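PDB 3HIU: uncharacterized protein from Xanthomonas campestris pv. campestris, which is of unknown function but adopts a ferritin-like four-helix bundle with a carboxylate-rich interior, where a sodium ion is bound in this structure. Local coordinates for residues E43-E48 with A102-E107; Q50-G55 with L134-E139. All blocks are in the same frame, centred on the assembly; numbering follows the deposited sequence. Where two conformers were deposited one is given.

Interaction 1. Residues E43-E48 with A102-E107; sequences EQHVEE and AFEHLE. With EDO (1,2-ethanediol), chain N.
His45 and Glu104 face each other across the middle of a ferritin-like four-helix bundle, 11.0 Å apart from CA to CA, the nearest pair of CA atoms in helical segments 43-48 and 102-107. At this spacing the backbones do not touch, and the two buried side chains bridge the gap by reaching inward from opposite directions. Glu104 bends at its second torsion (chi2 -64°), and its OE2 arrives at the edge of the imidazole, near the ring plane, lying 3.1 Å from His45 CD2. Ring and carboxylate planes are 39° apart, so the two flat groups meet obliquely rather than stacking. The first torsion of His45 sets CG trans to the main-chain N, and its ring points toward the bundle interior, where Met25 of helix 2-28 and Met140 of helix 124-159 also touch it. Far from this point, Glu43 OE1 accepts a 2.8 Å hydrogen bond from O1 of a 1,2-ethanediol that also binds Lys39. The other edge of the imidazole is tied to its own helix one turn on: His45 ND1 donates to the anti lone pair of Glu48 OE2 over 3.0 Å, with the oxygen 24° out of the ring plane.

Interaction 2. Residues Q50-G55 with L134-E139; sequences QQQSAG and LQQEIE. With NA (sodium ion), chain J.
Gln52 reaches from segment 50-55 to Gln136 and Glu137 of segment 134-139, and its amide is the centre of the contact. Gln52 NE2 gives a nearly straight hydrogen bond to Gln136 OE1, 2.9 Å long with an N-H...O angle of 171°. The acceptor lies in the plane of the Gln52 amide, and the donor in turn lies in the carbonyl plane of Gln136, although the two amide planes are turned 38° apart. The same nitrogen sits beside Glu137 OE2; their modelled separation of 2.4 Å is too short to be taken literally. Here the carboxylate stands almost perpendicular to the amide, at 82°. On the other side of the amide group, Gln52 OE1 binds the sodium ion at 2.8 Å, and Thr49, one turn earlier on helix 36-62, also binds it. Metal at the oxygen and Gln136 at the nitrogen are consistent with the modelled orientation of the amide.

The extended chain of Gln52 spans the space between the helices, sliding past that of Gln136, whose OE1 also lies 3.7 Å from Gln52 CG. Glu137, by contrast, is bent at chi2, which brings its carboxylate back toward Gln52. Its other oxygen, OE1, is hydrogen-bonded to NE2 of His45, which helps to hold this group in place. Farther out, Leu134 packs on Ile108, Tyr111 and Arg112 of helix 94-120, while Ser53 touches Tyr15 and Glu18 of helix 2-28. A cluster of glutamates with a histidine at the heart of a four-helix bundle recalls the metal centres of the ferritin-like superfamily, although only sodium is seen here.

Interactions 1 and 2 lie side by side in the bundle core, their centres 7 Å apart. Both start from helix 36-62 and diverge, interaction 1 to helix 94-120 and interaction 2 to the next helix, 124-159; along the chain their segments therefore alternate: 43-48, 50-55, 102-107, 134-139. They meet in the interior, where His45 CE1 packs 3.8 Å from Gln52 NE2 and the carboxylates of Glu104 and Glu107 crowd that of Glu137. This cluster of acidic groups beside the sodium ion is consistent with a cation-binding centre. Helix 94-120 also faces outward, stacking His105 on His105 of the second subunit, so one helix serves both the bundle core and the dimer interface.

Interaction 1. Residues E43-E48 with A102-E107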
ATOM      1  N   GLU B  43       9.885  -3.558  15.610  1.00 34.75           N
ATOM      2  CA  GLU B  43       9.925  -3.039  16.989  1.00 34.13           C
ATOM      3  C   GLU B  43      10.404  -1.585  17.025  1.00 33.60           C
ATOM      4  O   GLU B  43       9.800  -0.732  17.675  1.00 32.22           O
ATOM      5  CB  GLU B  43      10.814  -3.924  17.886  1.00 31.42           C
ATOM      6  CG  GLU B  43      10.107  -5.157  18.463  1.00 37.28           C
ATOM      7  CD  GLU B  43      11.059  -6.273  18.943  1.00 47.68           C
ATOM      8  OE1 GLU B  43      12.280  -6.042  19.124  1.00 41.56           O
ATOM      9  OE2 GLU B  43      10.565  -7.402  19.145  1.00 57.81           O
ATOM     10  N   GLN B  44      11.489  -1.319  16.305  1.00 37.77           N
ATOM     11  CA  GLN B  44      12.043   0.022  16.175  1.00 43.03           C
ATOM     12  C   GLN B  44      11.055   0.986  15.536  1.00 39.35           C
ATOM     13  O   GLN B  44      11.058   2.180  15.846  1.00 33.76           O
ATOM     14  CB  GLN B  44      13.317  -0.025  15.338  1.00 53.85           C
ATOM     15  CG  GLN B  44      13.894   1.334  14.980  1.00 61.38           C
ATOM     16  CD  GLN B  44      15.092   1.214  14.056  1.00 68.95           C
ATOM     17  OE1 GLN B  44      15.560   0.108  13.772  1.00 69.06           O
ATOM     18  NE2 GLN B  44      15.592   2.348  13.578  1.00 72.80           N
ATOM     19  N   HIS B  45      10.219   0.478  14.633  1.00 42.56           N
ATOM     20  CA  HIS B  45       9.245   1.339  13.964  1.00 45.32           C
ATOM     21  C   HIS B  45       7.969   1.543  14.782  1.00 41.83           C
ATOM     22  O   HIS B  45       7.254   2.531  14.586  1.00 37.54           O
ATOM     23  CB  HIS B  45       8.921   0.845  12.549  1.00 46.46           C
ATOM     24  CG  HIS B  45       8.339   1.906  11.658  1.00 44.74           C
ATOM     25  ND1 HIS B  45       8.744   3.221  11.704  1.00 43.00           N
ATOM     26  CD2 HIS B  45       7.401   1.838  10.685  1.00 45.70           C
ATOM     27  CE1 HIS B  45       8.073   3.921  10.808  1.00 47.39           C
ATOM     28  NE2 HIS B  45       7.249   3.105  10.176  1.00 49.13           N
ATOM     29  N   VAL B  46       7.687   0.622  15.700  1.00 39.79           N
ATOM     30  CA  VAL B  46       6.582   0.833  16.636  1.00 40.34           C
ATOM     31  C   VAL B  46       6.869   2.053  17.510  1.00 40.94           C
ATOM     32  O   VAL B  46       5.957   2.800  17.862  1.00 41.36           O
ATOM     33  CB  VAL B  46       6.287  -0.403  17.512  1.00 37.39           C
ATOM     34  CG1 VAL B  46       5.385  -0.027  18.684  1.00 34.45           C
ATOM     35  CG2 VAL B  46       5.629  -1.487  16.679  1.00 39.24           C
ATOM     36  N   GLU B  47       8.144   2.266  17.833  1.00 38.61           N
ATOM     37  CA  GLU B  47       8.550   3.416  18.638  1.00 42.67           C
ATOM     38  C   GLU B  47       8.622   4.701  17.803  1.00 33.38           C
ATOM     39  O   GLU B  47       8.180   5.758  18.240  1.00 31.49           O
ATOM     40  CB  GLU B  47       9.884   3.137  19.330  1.00 52.73           C
ATOM     41  CG  GLU B  47       9.820   2.021  20.364  1.00 63.48           C
ATOM     42  CD  GLU B  47       9.275   2.499  21.697  1.00 74.85           C
ATOM     43  OE1 GLU B  47       8.823   1.655  22.507  1.00 75.67           O
ATOM     44  OE2 GLU B  47       9.302   3.727  21.933  1.00 80.75           O
ATOM     45  N   GLU B  48       9.180   4.596  16.603  1.00 29.11           N
ATOM     46  CA  GLU B  48       9.176   5.690  15.641  1.00 33.39           C
ATOM     47  C   GLU B  48       7.751   6.196  15.360  1.00 38.19           C
ATOM     48  O   GLU B  48       7.528   7.409  15.333  1.00 37.74           O
ATOM     49  CB  GLU B  48       9.864   5.265  14.330  1.00 39.10           C
ATOM     50  CG  GLU B  48      11.390   5.424  14.336  1.00 48.68           C
ATOM     51  CD  GLU B  48      12.143   4.300  13.610  1.00 58.86           C
ATOM     52  OE1 GLU B  48      13.329   4.068  13.946  1.00 63.94           O
ATOM     53  OE2 GLU B  48      11.564   3.646  12.713  1.00 59.00           O
ATOM     54  N   ALA B 102       2.556  -2.267   1.807  1.00 25.59           N
ATOM     55  CA  ALA B 102       1.452  -1.507   1.214  1.00 22.38           C
ATOM     56  C   ALA B 102       0.971  -0.376   2.116  1.00 25.73           C
ATOM     57  O   ALA B 102       0.677   0.710   1.637  1.00 29.40           O
ATOM     58  CB  ALA B 102       0.290  -2.426   0.865  1.00 24.63           C
ATOM     59  N   PHE B 103       0.884  -0.634   3.420  1.00 25.51           N
ATOM     60  CA  PHE B 103       0.502   0.420   4.353  1.00 23.28           C
ATOM     61  C   PHE B 103       1.570   1.507   4.408  1.00 28.71           C
ATOM     62  O   PHE B 103       1.244   2.686   4.500  1.00 33.14           O
ATOM     63  CB  PHE B 103       0.223  -0.134   5.755  1.00 27.75           C
ATOM     64  CG  PHE B 103      -0.606   0.796   6.633  1.00 33.83           C
ATOM     65  CD1 PHE B 103       0.006   1.635   7.562  1.00 30.39           C
ATOM     66  CD2 PHE B 103      -2.002   0.826   6.528  1.00 34.18           C
ATOM     67  CE1 PHE B 103      -0.759   2.489   8.369  1.00 25.74           C
ATOM     68  CE2 PHE B 103      -2.769   1.669   7.334  1.00 27.06           C
ATOM     69  CZ  PHE B 103      -2.145   2.499   8.253  1.00 25.86           C
ATOM     70  N   GLU B 104       2.843   1.113   4.344  1.00 30.85           N
ATOM     71  CA  GLU B 104       3.953   2.074   4.356  1.00 27.57           C
ATOM     72  C   GLU B 104       3.913   2.935   3.095  1.00 32.57           C
ATOM     73  O   GLU B 104       4.514   4.014   3.043  1.00 25.39           O
ATOM     74  CB  GLU B 104       5.312   1.368   4.454  1.00 27.66           C
ATOM     75  CG  GLU B 104       5.587   0.643   5.780  1.00 33.71           C
ATOM     76  CD  GLU B 104       5.663   1.585   6.976  1.00 41.31           C
ATOM     77  OE1 GLU B 104       5.545   2.812   6.792  1.00 41.05           O
ATOM     78  OE2 GLU B 104       5.844   1.091   8.107  1.00 44.38           O
ATOM     79  N   HIS B 105       3.216   2.450   2.071  1.00 28.91           N
ATOM     80  CA  HIS B 105       3.000   3.263   0.881  1.00 32.94           C
ATOM     81  C   HIS B 105       1.708   4.089   0.958  1.00 29.24           C
ATOM     82  O   HIS B 105       1.640   5.196   0.433  1.00 31.64           O
ATOM     83  CB  HIS B 105       3.102   2.411  -0.387  1.00 34.82           C
ATOM     84  CG  HIS B 105       4.507   2.271  -0.882  1.00 35.46           C
ATOM     85  ND1 HIS B 105       5.324   1.211  -0.535  1.00 35.98           N
ATOM     86  CD2 HIS B 105       5.262   3.082  -1.669  1.00 28.10           C
ATOM     87  CE1 HIS B 105       6.509   1.370  -1.097  1.00 28.25           C
ATOM     88  NE2 HIS B 105       6.497   2.491  -1.791  1.00 26.43           N
ATOM     89  N   LEU B 106       0.695   3.558   1.634  1.00 25.27           N
ATOM     90  CA  LEU B 106      -0.447   4.369   2.001  1.00 22.56           C
ATOM     91  C   LEU B 106       0.077   5.583   2.743  1.00 26.73           C
ATOM     92  O   LEU B 106      -0.269   6.711   2.431  1.00 29.80           O
ATOM     93  CB  LEU B 106      -1.399   3.583   2.906  1.00 25.85           C
ATOM     94  CG  LEU B 106      -2.741   4.259   3.201  1.00 26.75           C
ATOM     95  CD1 LEU B 106      -3.376   4.740   1.910  1.00 27.17           C
ATOM     96  CD2 LEU B 106      -3.683   3.306   3.940  1.00 26.23           C
ATOM     97  N   GLU B 107       0.935   5.346   3.723  1.00 27.44           N
ATOM     98  CA  GLU B 107       1.492   6.436   4.520  1.00 29.47           C
ATOM     99  C   GLU B 107       2.277   7.447   3.682  1.00 29.30           C
ATOM    100  O   GLU B 107       2.052   8.656   3.791  1.00 28.44           O
ATOM    101  CB  GLU B 107       2.351   5.889   5.664  1.00 31.30           C
ATOM    102  CG  GLU B 107       1.546   5.223   6.779  1.00 31.77           C
ATOM    103  CD  GLU B 107       2.379   4.968   8.022  1.00 41.55           C
ATOM    104  OE1 GLU B 107       2.133   5.628   9.051  1.00 40.31           O
ATOM    105  OE2 GLU B 107       3.291   4.115   7.967  1.00 55.04           O
TER
HETATM  106  C1  EDO N 172      12.405  -9.606  20.100  1.00 48.77           C
HETATM  107  O1  EDO N 172      13.287  -8.478  20.174  1.00 53.71           O
HETATM  108  C2  EDO N 172      13.052 -10.842  20.698  1.00 42.20           C
HETATM  109  O2  EDO N 172      12.650 -11.949  19.899  1.00 45.43           O

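Interaction 2. Residues Q50-G55 with L134-E139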
ATOM      1  N   GLN B  50       4.933   5.903  17.252  1.00 46.22           N
ATOM      2  CA  GLN B  50       4.467   6.613  18.431  1.00 53.30           C
ATOM      3  C   GLN B  50       4.933   8.073  18.406  1.00 57.89           C
ATOM      4  O   GLN B  50       4.182   8.983  18.762  1.00 59.61           O
ATOM      5  CB  GLN B  50       4.946   5.899  19.691  1.00 52.01           C
ATOM      6  CG  GLN B  50       4.412   4.485  19.787  1.00 54.39           C
ATOM      7  CD  GLN B  50       5.197   3.625  20.752  1.00 60.21           C
ATOM      8  OE1 GLN B  50       6.155   4.083  21.373  1.00 62.43           O
ATOM      9  NE2 GLN B  50       4.795   2.366  20.881  1.00 63.75           N
ATOM     10  N   GLN B  51       6.167   8.288  17.958  1.00 56.31           N
ATOM     11  CA  GLN B  51       6.727   9.631  17.855  1.00 55.21           C
ATOM     12  C   GLN B  51       6.203  10.423  16.650  1.00 57.98           C
ATOM     13  O   GLN B  51       6.221  11.653  16.654  1.00 64.11           O
ATOM     14  CB  GLN B  51       8.250   9.564  17.831  1.00 51.40           C
ATOM     15  CG  GLN B  51       8.831   9.042  19.122  1.00 55.15           C
ATOM     16  CD  GLN B  51      10.235   9.535  19.356  1.00 63.35           C
ATOM     17  OE1 GLN B  51      10.991   9.754  18.408  1.00 67.67           O
ATOM     18  NE2 GLN B  51      10.597   9.714  20.622  1.00 64.16           N
ATOM     19  N   GLN B  52       5.737   9.718  15.622  1.00 51.62           N
ATOM     20  CA  GLN B  52       5.125  10.370  14.470  1.00 43.97           C
ATOM     21  C   GLN B  52       3.844  11.092  14.852  1.00 47.74           C
ATOM     22  O   GLN B  52       3.784  12.318  14.809  1.00 44.84           O
ATOM     23  CB  GLN B  52       4.846   9.361  13.359  1.00 32.93           C
ATOM     24  CG  GLN B  52       6.029   9.174  12.461  1.00 35.03           C
ATOM     25  CD  GLN B  52       5.903   7.963  11.574  1.00 39.27           C
ATOM     26  OE1 GLN B  52       4.818   7.402  11.410  1.00 40.48           O
ATOM     27  NE2 GLN B  52       7.022   7.546  10.998  1.00 40.80           N
ATOM     28  N   SER B  53       2.824  10.324  15.227  1.00 52.31           N
ATOM     29  CA  SER B  53       1.531  10.886  15.588  1.00 49.50           C
ATOM     30  C   SER B  53       1.661  11.926  16.707  1.00 47.24           C
ATOM     31  O   SER B  53       0.989  12.943  16.692  1.00 43.60           O
ATOM     32  CB  SER B  53       0.562   9.775  15.983  1.00 45.98           C
ATOM     33  OG  SER B  53       1.089   9.000  17.039  1.00 46.03           O
ATOM     34  N   ALA B  54       2.530  11.674  17.678  1.00 47.82           N
ATOM     35  CA  ALA B  54       2.791  12.665  18.713  1.00 45.75           C
ATOM     36  C   ALA B  54       3.300  13.939  18.058  1.00 44.10           C
ATOM     37  O   ALA B  54       3.101  15.038  18.570  1.00 45.68           O
ATOM     38  CB  ALA B  54       3.797  12.147  19.707  1.00 47.37           C
ATOM     39  N   GLY B  55       3.973  13.786  16.925  1.00 40.30           N
ATOM     40  CA  GLY B  55       4.387  14.935  16.143  1.00 38.08           C
ATOM     41  C   GLY B  55       3.188  15.495  15.407  1.00 35.36           C
ATOM     42  O   GLY B  55       3.000  16.707  15.310  1.00 42.02           O
ATOM     43  N   LEU B 134       7.648  11.350   6.416  1.00 29.42           N
ATOM     44  CA  LEU B 134       7.653  10.750   5.081  1.00 33.66           C
ATOM     45  C   LEU B 134       8.919   9.938   4.794  1.00 28.24           C
ATOM     46  O   LEU B 134       8.839   8.819   4.304  1.00 24.81           O
ATOM     47  CB  LEU B 134       7.462  11.834   4.009  1.00 29.68           C
ATOM     48  CG  LEU B 134       7.854  11.453   2.576  1.00 29.00           C
ATOM     49  CD1 LEU B 134       7.050  10.251   2.077  1.00 29.29           C
ATOM     50  CD2 LEU B 134       7.673  12.649   1.660  1.00 30.76           C
ATOM     51  N   GLN B 135      10.078  10.515   5.107  1.00 33.03           N
ATOM     52  CA  GLN B 135      11.375   9.883   4.847  1.00 41.75           C
ATOM     53  C   GLN B 135      11.525   8.584   5.642  1.00 37.90           C
ATOM     54  O   GLN B 135      12.172   7.640   5.185  1.00 35.01           O
ATOM     55  CB  GLN B 135      12.530  10.847   5.171  1.00 47.24           C
ATOM     56  CG  GLN B 135      13.595  10.983   4.061  1.00 54.92           C
ATOM     57  CD  GLN B 135      14.681   9.901   4.090  1.00 62.18           C
ATOM     58  OE1 GLN B 135      15.081   9.421   5.154  1.00 65.13           O
ATOM     59  NE2 GLN B 135      15.174   9.531   2.910  1.00 62.61           N
ATOM     60  N   GLN B 136      10.916   8.545   6.826  1.00 35.68           N
ATOM     61  CA  GLN B 136      10.919   7.341   7.655  1.00 35.71           C
ATOM     62  C   GLN B 136      10.058   6.226   7.058  1.00 35.02           C
ATOM     63  O   GLN B 136      10.384   5.041   7.191  1.00 35.20           O
ATOM     64  CB  GLN B 136      10.436   7.663   9.073  1.00 33.38           C
ATOM     65  CG  GLN B 136      11.174   8.809   9.758  1.00 31.61           C
ATOM     66  CD  GLN B 136      10.721   9.012  11.200  1.00 36.12           C
ATOM     67  OE1 GLN B 136       9.582   8.702  11.557  1.00 38.73           O
ATOM     68  NE2 GLN B 136      11.613   9.532  12.033  1.00 37.32           N
ATOM     69  N   GLU B 137       8.951   6.604   6.418  1.00 38.27           N
ATOM     70  CA  GLU B 137       8.068   5.626   5.779  1.00 31.88           C
ATOM     71  C   GLU B 137       8.782   5.050   4.572  1.00 28.66           C
ATOM     72  O   GLU B 137       8.773   3.838   4.340  1.00 29.42           O
ATOM     73  CB  GLU B 137       6.734   6.261   5.375  1.00 29.93           C
ATOM     74  CG  GLU B 137       6.018   6.970   6.510  1.00 31.23           C
ATOM     75  CD  GLU B 137       6.104   6.205   7.812  1.00 37.45           C
ATOM     76  OE1 GLU B 137       6.049   4.960   7.798  1.00 45.81           O
ATOM     77  OE2 GLU B 137       6.225   6.849   8.863  1.00 38.38           O
ATOM     78  N   ILE B 138       9.438   5.928   3.822  1.00 31.92           N
ATOM     79  CA  ILE B 138      10.250   5.495   2.694  1.00 31.83           C
ATOM     80  C   ILE B 138      11.371   4.573   3.145  1.00 33.12           C
ATOM     81  O   ILE B 138      11.561   3.490   2.590  1.00 32.91           O
ATOM     82  CB  ILE B 138      10.826   6.684   1.946  1.00 31.20           C
ATOM     83  CG1 ILE B 138       9.728   7.318   1.079  1.00 28.69           C
ATOM     84  CG2 ILE B 138      12.005   6.238   1.096  1.00 28.17           C
ATOM     85  CD1 ILE B 138      10.081   8.667   0.499  1.00 23.55           C
ATOM     86  N   GLU B 139      12.110   5.011   4.160  1.00 31.55           N
ATOM     87  CA  GLU B 139      13.168   4.206   4.760  0.50 37.46           C
ATOM     88  C   GLU B 139      12.643   2.815   5.137  1.00 37.62           C
ATOM     89  O   GLU B 139      13.248   1.788   4.814  1.00 35.87           O
ATOM     90  CB  GLU B 139      13.712   4.927   6.003  0.50 39.45           C
ATOM     91  CG  GLU B 139      15.163   4.617   6.364  0.50 40.79           C
ATOM     92  CD  GLU B 139      15.298   3.610   7.491  0.50 39.10           C
ATOM     93  OE1 GLU B 139      14.796   2.476   7.353  0.50 39.04           O
ATOM     94  OE2 GLU B 139      15.924   3.952   8.515  0.50 38.43           O
TER
HETATM   95 NA    NA J   2       4.601   4.637  10.891  1.00 40.71          NA